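Fibronectin type III domain-containing protein (PDB 6P2K) is a zinc-binding glycoside hydrolase of family GH74, built on seven-bladed beta-propellers, which probably cleaves xyloglucan-type beta-glucans. Local coordinates at residues Ala215-Gly220 and Asn277-Leu282; Gln436-Arg439 and Phe443-Ser446; Ala608-Ser613 and Gln658-Ile663. All blocks are in the same frame, centred on the assembly; numbering follows the deposited sequence.

Interaction 1: Ala215-Gly220 and Asn277-Leu282; sequences ALSPNG and NSHKVL
Ser-217 lies against the ring of His-279 where two neighbouring four-stranded sheets of the beta-propeller meet. The first segment ends strand 210-216 and enters a type I beta turn from Ser-217 to Gly-220. This turn leads into strand 222-228 of the same blade. The second segment opens strand 278-285 of the next sheet.

The ring contact is of CH-pi type. Ser-217 CB stands 3.8 Å from the centroid of the His-279 ring and 20° off its normal. The backbone of Ser-217 points CB at the ring. Ser-217 OG is over the same face, offset toward the rim on the NE2 side. Ser-217 OG is 3.1 Å from His-279 NE2. The serine hydroxyl is swung away from its own backbone N (chi1 172°), and this sets OG above the imidazole. The rotation of the ring has outside support, because His-279 ND1 is hydrogen-bonded to Tyr-224 OH. The ring of Trp-299 also meets it.

The polar contacts centre on the turn. Gly-220 N donates to Ser-217 O and closes it. Ser-217 OG donates to Asn-219 OD1 over 3.0 Å, approaching from well above the amide plane. Gln-221 N also bonds to Asn-219 OD1, so two donors hold this oxygen.

Between the segments the two asparagine side chains cross at about a right angle, their amide planes 42° apart. Asn-219 ND2 and Asn-277 OD1 are 4.0 Å apart, and a water bridges them. Asn-219 ND2 donates to this water over 3.0 Å. The water in turn donates weakly to Asn-277 OD1 at 3.3 Å, and a weak bond of 3.4 Å joins it to His-279 NE2.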
ATOM      1  N   ALA B 215     -17.499 -37.778  47.302  1.00 46.74           N
ATOM      2  CA  ALA B 215     -18.748 -37.041  47.299  1.00 45.48           C
ATOM      3  C   ALA B 215     -19.841 -37.941  47.848  1.00 48.77           C
ATOM      4  O   ALA B 215     -19.839 -39.151  47.605  1.00 50.69           O
ATOM      5  CB  ALA B 215     -19.113 -36.551  45.893  1.00 43.51           C
ATOM      6  N   LEU B 216     -20.765 -37.347  48.593  1.00 44.98           N
ATOM      7  CA  LEU B 216     -21.849 -38.084  49.224  1.00 47.81           C
ATOM      8  C   LEU B 216     -23.169 -37.446  48.828  1.00 51.31           C
ATOM      9  O   LEU B 216     -23.315 -36.221  48.894  1.00 50.32           O
ATOM     10  CB  LEU B 216     -21.690 -38.090  50.743  1.00 50.50           C
ATOM     11  CG  LEU B 216     -22.840 -38.655  51.573  1.00 54.71           C
ATOM     12  CD1 LEU B 216     -23.031 -40.121  51.263  1.00 55.39           C
ATOM     13  CD2 LEU B 216     -22.548 -38.457  53.048  1.00 54.55           C
ATOM     14  N   SER B 217     -24.119 -38.275  48.408  1.00 50.76           N
ATOM     15  CA  SER B 217     -25.434 -37.774  48.052  1.00 55.30           C
ATOM     16  C   SER B 217     -26.133 -37.214  49.291  1.00 56.28           C
ATOM     17  O   SER B 217     -25.953 -37.729  50.398  1.00 56.54           O
ATOM     18  CB  SER B 217     -26.276 -38.885  47.430  1.00 63.12           C
ATOM     19  OG  SER B 217     -27.618 -38.470  47.245  1.00 68.26           O
ATOM     20  N   PRO B 218     -26.927 -36.150  49.129  1.00 56.38           N
ATOM     21  CA  PRO B 218     -27.581 -35.523  50.292  1.00 57.62           C
ATOM     22  C   PRO B 218     -28.368 -36.481  51.168  1.00 61.06           C
ATOM     23  O   PRO B 218     -28.441 -36.271  52.385  1.00 56.38           O
ATOM     24  CB  PRO B 218     -28.495 -34.479  49.640  1.00 55.16           C
ATOM     25  CG  PRO B 218     -27.766 -34.093  48.401  1.00 46.88           C
ATOM     26  CD  PRO B 218     -27.088 -35.347  47.905  1.00 47.18           C
ATOM     27  N   ASN B 219     -28.961 -37.527  50.600  1.00 61.61           N
ATOM     28  CA  ASN B 219     -29.666 -38.494  51.426  1.00 66.46           C
ATOM     29  C   ASN B 219     -28.716 -39.475  52.110  1.00 68.46           C
ATOM     30  O   ASN B 219     -29.177 -40.390  52.802  1.00 65.16           O
ATOM     31  CB  ASN B 219     -30.724 -39.234  50.596  1.00 61.88           C
ATOM     32  CG  ASN B 219     -30.136 -40.011  49.430  1.00 60.69           C
ATOM     33  OD1 ASN B 219     -28.924 -40.182  49.319  1.00 61.19           O
ATOM     34  ND2 ASN B 219     -31.010 -40.496  48.551  1.00 62.10           N
ATOM     35  N   GLY B 220     -27.406 -39.291  51.933  1.00 65.10           N
ATOM     36  CA  GLY B 220     -26.400 -40.111  52.578  1.00 64.45           C
ATOM     37  C   GLY B 220     -26.267 -41.521  52.052  1.00 64.22           C
ATOM     38  O   GLY B 220     -25.510 -42.309  52.628  1.00 67.24           O
ATOM     39  N   ASN B 277     -33.248 -39.818  44.425  1.00 62.39           N
ATOM     40  CA  ASN B 277     -32.436 -40.927  43.939  1.00 66.13           C
ATOM     41  C   ASN B 277     -31.714 -40.621  42.631  1.00 65.28           C
ATOM     42  O   ASN B 277     -30.950 -41.466  42.150  1.00 66.38           O
ATOM     43  CB  ASN B 277     -33.301 -42.183  43.770  1.00 61.77           C
ATOM     44  CG  ASN B 277     -34.134 -42.485  45.002  1.00 70.18           C
ATOM     45  OD1 ASN B 277     -33.832 -42.020  46.102  1.00 69.59           O
ATOM     46  ND2 ASN B 277     -35.187 -43.272  44.825  1.00 68.31           N
ATOM     47  N   SER B 278     -31.918 -39.442  42.051  1.00 60.28           N
ATOM     48  CA  SER B 278     -31.188 -39.009  40.864  1.00 56.85           C
ATOM     49  C   SER B 278     -30.170 -37.958  41.283  1.00 52.05           C
ATOM     50  O   SER B 278     -30.542 -36.912  41.827  1.00 51.63           O
ATOM     51  CB  SER B 278     -32.134 -38.454  39.802  1.00 59.07           C
ATOM     52  OG  SER B 278     -31.427 -38.148  38.611  1.00 60.96           O
ATOM     53  N   HIS B 279     -28.893 -38.234  41.030  1.00 47.07           N
ATOM     54  CA  HIS B 279     -27.798 -37.392  41.492  1.00 43.84           C
ATOM     55  C   HIS B 279     -27.102 -36.730  40.314  1.00 45.78           C
ATOM     56  O   HIS B 279     -26.802 -37.387  39.310  1.00 45.85           O
ATOM     57  CB  HIS B 279     -26.783 -38.206  42.297  1.00 44.69           C
ATOM     58  CG  HIS B 279     -27.403 -39.087  43.333  1.00 48.80           C
ATOM     59  ND1 HIS B 279     -26.762 -40.194  43.846  1.00 51.02           N
ATOM     60  CD2 HIS B 279     -28.601 -39.022  43.959  1.00 50.62           C
ATOM     61  CE1 HIS B 279     -27.542 -40.776  44.738  1.00 52.46           C
ATOM     62  NE2 HIS B 279     -28.663 -40.086  44.827  1.00 54.18           N
ATOM     63  N   LYS B 280     -26.842 -35.435  40.443  1.00 42.84           N
ATOM     64  CA  LYS B 280     -25.944 -34.722  39.549  1.00 38.97           C
ATOM     65  C   LYS B 280     -24.582 -34.635  40.222  1.00 39.36           C
ATOM     66  O   LYS B 280     -24.481 -34.187  41.370  1.00 37.70           O
ATOM     67  CB  LYS B 280     -26.480 -33.326  39.229  1.00 39.76           C
ATOM     68  CG  LYS B 280     -27.846 -33.317  38.557  1.00 43.38           C
ATOM     69  CD  LYS B 280     -27.735 -33.545  37.058  1.00 43.70           C
ATOM     70  CE  LYS B 280     -29.114 -33.637  36.416  1.00 45.40           C
ATOM     71  NZ  LYS B 280     -29.035 -33.713  34.929  1.00 45.41           N
ATOM     72  N   VAL B 281     -23.543 -35.082  39.519  1.00 38.54           N
ATOM     73  CA  VAL B 281     -22.188 -35.131  40.057  1.00 34.15           C
ATOM     74  C   VAL B 281     -21.287 -34.259  39.191  1.00 35.74           C
ATOM     75  O   VAL B 281     -21.292 -34.383  37.962  1.00 31.07           O
ATOM     76  CB  VAL B 281     -21.652 -36.571  40.124  1.00 35.70           C
ATOM     77  CG1 VAL B 281     -20.311 -36.602  40.838  1.00 35.46           C
ATOM     78  CG2 VAL B 281     -22.656 -37.478  40.821  1.00 38.32           C
ATOM     79  N   LEU B 282     -20.514 -33.392  39.837  1.00 30.76           N
ATOM     80  CA  LEU B 282     -19.615 -32.461  39.170  1.00 31.39           C
ATOM     81  C   LEU B 282     -18.190 -32.990  39.255  1.00 34.97           C
ATOM     82  O   LEU B 282     -17.743 -33.399  40.331  1.00 36.86           O
ATOM     83  CB  LEU B 282     -19.714 -31.081  39.820  1.00 29.97           C
ATOM     84  CG  LEU B 282     -19.145 -29.863  39.103  1.00 32.71           C
ATOM     85  CD1 LEU B 282     -19.798 -29.704  37.743  1.00 25.37           C
ATOM     86  CD2 LEU B 282     -19.381 -28.632  39.961  1.00 25.58           C
TER
HETATM   87  O   HOH W   1     -30.549 -42.458  46.333  1.00 53.21           O

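Interaction 2: Gln436-Arg439 and Phe443-Ser446; sequences QHRR and FNLS
Leu-445 N donates to His-437 O over 2.8 Å, and the bond is nearly straight at 173°. Arg-439 N donates to Phe-443 O over 3.0 Å, more bent at 144°. These two bonds flank a single beta bridge between Arg-438 and Asn-444, within the connection from strand 431-432 to strand 447-456. Asn-444 CA adds a CA-H...O contact to His-437 O.

Arg-439 folds back on its own segment. Bends at chi2 and chi3 bring Arg-439 NH1 to Gln-436 O at 2.8 Å, with the acceptor in the guanidinium plane. The aliphatic part of Arg-439 faces the other segment. Arg-439 CB is 3.7 Å from Phe-443 CD2, and Arg-439 CD is 3.9 Å from Leu-445 CD1. Trp-480 of strand 478-483 touches all three of these side chains.

On the bridge, Asn-444 OD1 lies 3.4 Å from Arg-438 CB. His-437 CD2 approaches Leu-445 O at 3.4 Å, while His-437 ND1 bonds to Asn-434 O. Phe-443 also packs on Asp-318 of a second subunit.

The backbone bonds set the course of this irregular loop. Arg-439 has two roles: its guanidinium bonds to Gln-436 O of its own segment, while its methylenes pack on Phe-443 and Leu-445.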
ATOM      1  N   GLN B 436      -0.363 -11.641  21.566  1.00 14.19           N
ATOM      2  CA  GLN B 436       0.745 -11.636  20.614  1.00 14.16           C
ATOM      3  C   GLN B 436       1.881 -12.572  21.009  1.00 17.89           C
ATOM      4  O   GLN B 436       2.776 -12.798  20.187  1.00 18.11           O
ATOM      5  CB  GLN B 436       1.279 -10.212  20.421  1.00 14.39           C
ATOM      6  CG  GLN B 436       0.294  -9.282  19.709  1.00 19.01           C
ATOM      7  CD  GLN B 436       0.946  -8.024  19.137  1.00 24.39           C
ATOM      8  OE1 GLN B 436       2.157  -7.825  19.244  1.00 20.11           O
ATOM      9  NE2 GLN B 436       0.133  -7.170  18.523  1.00 27.95           N
ATOM     10  N   HIS B 437       1.876 -13.131  22.221  1.00 13.09           N
ATOM     11  CA  HIS B 437       2.896 -14.115  22.569  1.00 15.94           C
ATOM     12  C   HIS B 437       2.610 -15.482  21.962  1.00 17.52           C
ATOM     13  O   HIS B 437       3.512 -16.328  21.914  1.00 13.59           O
ATOM     14  CB  HIS B 437       3.044 -14.216  24.094  1.00 15.60           C
ATOM     15  CG  HIS B 437       2.259 -15.326  24.726  1.00 19.32           C
ATOM     16  ND1 HIS B 437       0.954 -15.169  25.150  1.00 21.08           N
ATOM     17  CD2 HIS B 437       2.607 -16.596  25.047  1.00 19.17           C
ATOM     18  CE1 HIS B 437       0.528 -16.298  25.686  1.00 19.43           C
ATOM     19  NE2 HIS B 437       1.510 -17.181  25.635  1.00 20.54           N
ATOM     20  N   ARG B 438       1.395 -15.700  21.463  1.00 15.60           N
ATOM     21  CA  ARG B 438       1.021 -16.954  20.815  1.00 19.91           C
ATOM     22  C   ARG B 438       1.308 -16.820  19.324  1.00 22.53           C
ATOM     23  O   ARG B 438       0.497 -16.280  18.567  1.00 20.56           O
ATOM     24  CB  ARG B 438      -0.441 -17.276  21.098  1.00 24.36           C
ATOM     25  CG  ARG B 438      -0.871 -16.907  22.516  1.00 28.49           C
ATOM     26  CD  ARG B 438      -2.213 -17.513  22.897  1.00 35.30           C
ATOM     27  NE  ARG B 438      -2.071 -18.872  23.414  1.00 43.53           N
ATOM     28  CZ  ARG B 438      -2.077 -19.185  24.706  1.00 41.70           C
ATOM     29  NH1 ARG B 438      -2.206 -18.238  25.629  1.00 37.12           N
ATOM     30  NH2 ARG B 438      -1.945 -20.451  25.073  1.00 43.79           N
ATOM     31  N   ARG B 439       2.474 -17.312  18.902  1.00 19.61           N
ATOM     32  CA  ARG B 439       2.972 -17.077  17.555  1.00 20.22           C
ATOM     33  C   ARG B 439       2.443 -18.074  16.530  1.00 21.54           C
ATOM     34  O   ARG B 439       2.635 -17.858  15.329  1.00 21.69           O
ATOM     35  CB  ARG B 439       4.508 -17.109  17.544  1.00 18.29           C
ATOM     36  CG  ARG B 439       5.168 -16.256  18.623  1.00 15.53           C
ATOM     37  CD  ARG B 439       4.742 -14.788  18.553  1.00 18.40           C
ATOM     38  NE  ARG B 439       5.271 -14.094  17.379  1.00 17.35           N
ATOM     39  CZ  ARG B 439       5.050 -12.810  17.111  1.00 19.91           C
ATOM     40  NH1 ARG B 439       4.312 -12.073  17.934  1.00 15.78           N
ATOM     41  NH2 ARG B 439       5.568 -12.260  16.020  1.00 20.39           N
ATOM     42  N   PHE B 443       4.171 -22.531  19.076  1.00 19.94           N
ATOM     43  CA  PHE B 443       5.315 -21.732  19.509  1.00 20.64           C
ATOM     44  C   PHE B 443       4.776 -20.531  20.278  1.00 20.89           C
ATOM     45  O   PHE B 443       4.242 -19.590  19.684  1.00 17.76           O
ATOM     46  CB  PHE B 443       6.155 -21.314  18.303  1.00 27.03           C
ATOM     47  CG  PHE B 443       7.320 -20.431  18.642  1.00 26.29           C
ATOM     48  CD1 PHE B 443       8.201 -20.774  19.653  1.00 27.58           C
ATOM     49  CD2 PHE B 443       7.546 -19.266  17.927  1.00 27.93           C
ATOM     50  CE1 PHE B 443       9.280 -19.962  19.957  1.00 29.92           C
ATOM     51  CE2 PHE B 443       8.619 -18.448  18.225  1.00 29.08           C
ATOM     52  CZ  PHE B 443       9.489 -18.797  19.241  1.00 30.10           C
ATOM     53  N   ASN B 444       4.905 -20.570  21.603  1.00 12.23           N
ATOM     54  CA  ASN B 444       4.351 -19.546  22.477  1.00 20.32           C
ATOM     55  C   ASN B 444       5.458 -18.930  23.320  1.00 18.96           C
ATOM     56  O   ASN B 444       6.233 -19.652  23.956  1.00 20.98           O
ATOM     57  CB  ASN B 444       3.260 -20.131  23.379  1.00 22.02           C
ATOM     58  CG  ASN B 444       2.111 -20.731  22.588  1.00 25.57           C
ATOM     59  OD1 ASN B 444       1.467 -20.053  21.788  1.00 24.09           O
ATOM     60  ND2 ASN B 444       1.844 -22.005  22.819  1.00 28.38           N
ATOM     61  N   LEU B 445       5.522 -17.600  23.330  1.00 16.05           N
ATOM     62  CA  LEU B 445       6.547 -16.878  24.083  1.00 18.04           C
ATOM     63  C   LEU B 445       6.036 -16.606  25.499  1.00 19.00           C
ATOM     64  O   LEU B 445       5.703 -15.481  25.877  1.00 15.83           O
ATOM     65  CB  LEU B 445       6.919 -15.586  23.365  1.00 18.66           C
ATOM     66  CG  LEU B 445       7.419 -15.725  21.925  1.00 19.68           C
ATOM     67  CD1 LEU B 445       7.544 -14.358  21.268  1.00 10.53           C
ATOM     68  CD2 LEU B 445       8.748 -16.463  21.894  1.00 17.01           C
ATOM     69  N   SER B 446       5.991 -17.672  26.296  1.00 17.39           N
ATOM     70  CA  SER B 446       5.331 -17.640  27.596  1.00 17.84           C
ATOM     71  C   SER B 446       6.234 -17.188  28.742  1.00 18.94           C
ATOM     72  O   SER B 446       5.747 -17.065  29.871  1.00 15.76           O
ATOM     73  CB  SER B 446       4.746 -19.021  27.914  1.00 20.24           C
ATOM     74  OG  SER B 446       5.601 -20.059  27.475  1.00 28.95           O
TER

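Interaction 3: Ala608-Ser613 and Gln658-Ile663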
ATOM      1  N   ALA B 608      36.278  -6.856  34.635  1.00 21.20           N
ATOM      2  CA  ALA B 608      36.833  -7.250  35.920  1.00 26.19           C
ATOM      3  C   ALA B 608      35.756  -7.150  36.988  1.00 28.72           C
ATOM      4  O   ALA B 608      34.836  -6.332  36.894  1.00 26.71           O
ATOM      5  CB  ALA B 608      38.042  -6.388  36.308  1.00 28.11           C
ATOM      6  N   GLN B 609      35.877  -8.008  37.997  1.00 27.88           N
ATOM      7  CA  GLN B 609      35.031  -7.913  39.176  1.00 24.87           C
ATOM      8  C   GLN B 609      35.454  -6.709  40.011  1.00 21.28           C
ATOM      9  O   GLN B 609      36.646  -6.468  40.212  1.00 22.20           O
ATOM     10  CB  GLN B 609      35.137  -9.200  39.994  1.00 22.81           C
ATOM     11  CG  GLN B 609      34.283  -9.251  41.252  1.00 26.74           C
ATOM     12  CD  GLN B 609      34.749 -10.332  42.214  1.00 28.13           C
ATOM     13  OE1 GLN B 609      35.839 -10.246  42.768  1.00 28.02           O
ATOM     14  NE2 GLN B 609      33.929 -11.360  42.404  1.00 26.45           N
ATOM     15  N   VAL B 610      34.476  -5.936  40.481  1.00 23.06           N
ATOM     16  CA  VAL B 610      34.749  -4.779  41.329  1.00 25.74           C
ATOM     17  C   VAL B 610      34.070  -4.874  42.686  1.00 26.26           C
ATOM     18  O   VAL B 610      34.293  -4.009  43.537  1.00 26.60           O
ATOM     19  CB  VAL B 610      34.367  -3.456  40.633  1.00 22.24           C
ATOM     20  CG1 VAL B 610      35.231  -3.238  39.399  1.00 21.61           C
ATOM     21  CG2 VAL B 610      32.891  -3.437  40.274  1.00 20.93           C
ATOM     22  N   LEU B 611      33.250  -5.896  42.915  1.00 24.23           N
ATOM     23  CA  LEU B 611      32.692  -6.158  44.235  1.00 22.59           C
ATOM     24  C   LEU B 611      32.498  -7.660  44.379  1.00 23.21           C
ATOM     25  O   LEU B 611      31.857  -8.286  43.532  1.00 23.75           O
ATOM     26  CB  LEU B 611      31.359  -5.427  44.440  1.00 24.92           C
ATOM     27  CG  LEU B 611      30.771  -5.554  45.851  1.00 28.57           C
ATOM     28  CD1 LEU B 611      31.623  -4.794  46.867  1.00 21.73           C
ATOM     29  CD2 LEU B 611      29.328  -5.084  45.897  1.00 27.87           C
ATOM     30  N   ALA B 612      33.048  -8.232  45.447  1.00 23.35           N
ATOM     31  CA  ALA B 612      32.919  -9.668  45.697  1.00 26.93           C
ATOM     32  C   ALA B 612      31.600  -9.942  46.423  1.00 27.57           C
ATOM     33  O   ALA B 612      31.556 -10.381  47.573  1.00 33.80           O
ATOM     34  CB  ALA B 612      34.113 -10.182  46.489  1.00 29.28           C
ATOM     35  N   SER B 613      30.506  -9.660  45.718  1.00 24.69           N
ATOM     36  CA  SER B 613      29.162  -9.903  46.213  1.00 22.30           C
ATOM     37  C   SER B 613      28.661 -11.248  45.684  1.00 26.92           C
ATOM     38  O   SER B 613      29.369 -11.968  44.973  1.00 24.89           O
ATOM     39  CB  SER B 613      28.227  -8.758  45.812  1.00 19.75           C
ATOM     40  OG  SER B 613      28.460  -8.363  44.472  1.00 25.15           O
ATOM     41  N   GLN B 658      35.352   1.234  42.785  1.00 29.06           N
ATOM     42  CA  GLN B 658      36.662   1.115  43.419  1.00 32.25           C
ATOM     43  C   GLN B 658      36.534   1.021  44.935  1.00 34.16           C
ATOM     44  O   GLN B 658      37.252   0.245  45.576  1.00 39.15           O
ATOM     45  CB  GLN B 658      37.552   2.294  43.028  1.00 32.22           C
ATOM     46  CG  GLN B 658      37.945   2.310  41.562  1.00 36.82           C
ATOM     47  CD  GLN B 658      38.791   3.511  41.202  1.00 38.93           C
ATOM     48  OE1 GLN B 658      39.516   4.048  42.038  1.00 41.37           O
ATOM     49  NE2 GLN B 658      38.701   3.943  39.950  1.00 39.97           N
ATOM     50  N   ASN B 659      35.620   1.793  45.523  1.00 32.07           N
ATOM     51  CA  ASN B 659      35.396   1.797  46.962  1.00 35.90           C
ATOM     52  C   ASN B 659      33.900   1.823  47.237  1.00 32.87           C
ATOM     53  O   ASN B 659      33.154   2.535  46.560  1.00 34.21           O
ATOM     54  CB  ASN B 659      36.070   3.000  47.626  1.00 32.87           C
ATOM     55  CG  ASN B 659      37.576   2.983  47.471  1.00 38.02           C
ATOM     56  OD1 ASN B 659      38.283   2.323  48.233  1.00 42.60           O
ATOM     57  ND2 ASN B 659      38.077   3.717  46.486  1.00 36.70           N
ATOM     58  N   TRP B 660      33.470   1.059  48.241  1.00 34.35           N
ATOM     59  CA  TRP B 660      32.058   0.895  48.559  1.00 32.82           C
ATOM     60  C   TRP B 660      31.777   1.286  50.005  1.00 35.68           C
ATOM     61  O   TRP B 660      32.663   1.247  50.864  1.00 39.68           O
ATOM     62  CB  TRP B 660      31.610  -0.554  48.336  1.00 30.07           C
ATOM     63  CG  TRP B 660      31.746  -1.027  46.924  1.00 30.95           C
ATOM     64  CD1 TRP B 660      32.869  -1.524  46.328  1.00 27.13           C
ATOM     65  CD2 TRP B 660      30.714  -1.064  45.931  1.00 26.51           C
ATOM     66  NE1 TRP B 660      32.601  -1.863  45.025  1.00 26.23           N
ATOM     67  CE2 TRP B 660      31.285  -1.589  44.755  1.00 25.24           C
ATOM     68  CE3 TRP B 660      29.362  -0.702  45.922  1.00 24.81           C
ATOM     69  CZ2 TRP B 660      30.553  -1.760  43.583  1.00 25.02           C
ATOM     70  CZ3 TRP B 660      28.637  -0.872  44.759  1.00 23.94           C
ATOM     71  CH2 TRP B 660      29.234  -1.401  43.606  1.00 23.39           C
ATOM     72  N   GLN B 661      30.519   1.651  50.269  1.00 34.00           N
ATOM     73  CA  GLN B 661      30.046   1.941  51.618  1.00 37.24           C
ATOM     74  C   GLN B 661      28.709   1.254  51.860  1.00 35.44           C
ATOM     75  O   GLN B 661      27.860   1.197  50.966  1.00 31.38           O
ATOM     76  CB  GLN B 661      29.883   3.450  51.863  1.00 43.64           C
ATOM     77  CG  GLN B 661      31.118   4.288  51.582  1.00 53.90           C
ATOM     78  CD  GLN B 661      31.119   4.866  50.178  1.00 61.47           C
ATOM     79  OE1 GLN B 661      30.119   5.429  49.724  1.00 64.17           O
ATOM     80  NE2 GLN B 661      32.243   4.733  49.483  1.00 60.97           N
ATOM     81  N   LYS B 662      28.533   0.737  53.075  1.00 33.92           N
ATOM     82  CA  LYS B 662      27.242   0.216  53.510  1.00 35.93           C
ATOM     83  C   LYS B 662      26.281   1.368  53.780  1.00 37.73           C
ATOM     84  O   LYS B 662      26.622   2.306  54.506  1.00 41.50           O
ATOM     85  CB  LYS B 662      27.419  -0.619  54.780  1.00 39.00           C
ATOM     86  CG  LYS B 662      27.188  -2.110  54.625  1.00 40.01           C
ATOM     87  CD  LYS B 662      27.162  -2.812  55.976  1.00 43.08           C
ATOM     88  CE  LYS B 662      28.490  -3.485  56.277  1.00 46.77           C
ATOM     89  NZ  LYS B 662      28.328  -4.672  57.161  1.00 50.60           N
ATOM     90  N   ILE B 663      25.076   1.306  53.211  1.00 34.78           N
ATOM     91  CA  ILE B 663      24.106   2.375  53.448  1.00 34.50           C
ATOM     92  C   ILE B 663      22.744   1.838  53.881  1.00 32.65           C
ATOM     93  O   ILE B 663      21.872   2.615  54.282  1.00 32.34           O
ATOM     94  CB  ILE B 663      23.953   3.286  52.215  1.00 33.35           C
ATOM     95  CG1 ILE B 663      23.383   2.512  51.029  1.00 31.63           C
ATOM     96  CG2 ILE B 663      25.280   3.951  51.867  1.00 33.71           C
ATOM     97  CD1 ILE B 663      22.850   3.406  49.922  1.00 31.22           C
TER
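A classic beta bulge in strand 605-615 carries this contact: Val-610 and Leu-611 both face Val-594 on the adjacent strand 593-599. Trp-660, in segment 658-663 at the outer edge of the next sheet, reaches across to the bulge. The contact thus joins two sheets that follow each other along the chain.

Trp-660 NE1 donates to Val-610 O over 3.1 Å, at an angle of 149°. The oxygen sits near the edge of the indole, tilted somewhat from its plane. The donor lies above the carbonyl plane of Val-610. Gly-657 O is a second, weak partner of the same N-H.

Leu-611 CD1 stands over one face of the indole, 3.5 Å from the centroid of the five-membered ring of Trp-660 and 11° off its normal. This is a CH-pi contact. Leu-611 CG is anti to the backbone N (chi1 -175°), which turns the isobutyl group toward the indole. The further turn about chi2 sets CD1 over the pyrrole ring. Val-610 CG2 approaches Trp-660 CZ2 more loosely, at 4.4 Å. Leu-642 touches both Leu-611 and Trp-660.

The indole is therefore gripped in two ways. Its polar N-H is satisfied by backbone carbonyls, while its apolar face rests on a leucine methyl.

The three contacts follow one another along the chain without overlap and do not touch. Interactions 1 and 3 lie on opposite sides of the chain's centre, with centres about 67 Å apart. Each joins neighbouring beta sheets near the periphery, about 34 Å from that centre. Interaction 2 is nearer the middle, about 19 Å from it. Its centre is about 43 Å from that of interaction 1 and about 40 Å from that of interaction 3. It shapes a connecting loop instead of joining two blade strands. All three lie away from the zinc sites. A bound glycerol, probably from the crystallisation liquor, sits about 3 Å from the Asn-444 side chain in interaction 2.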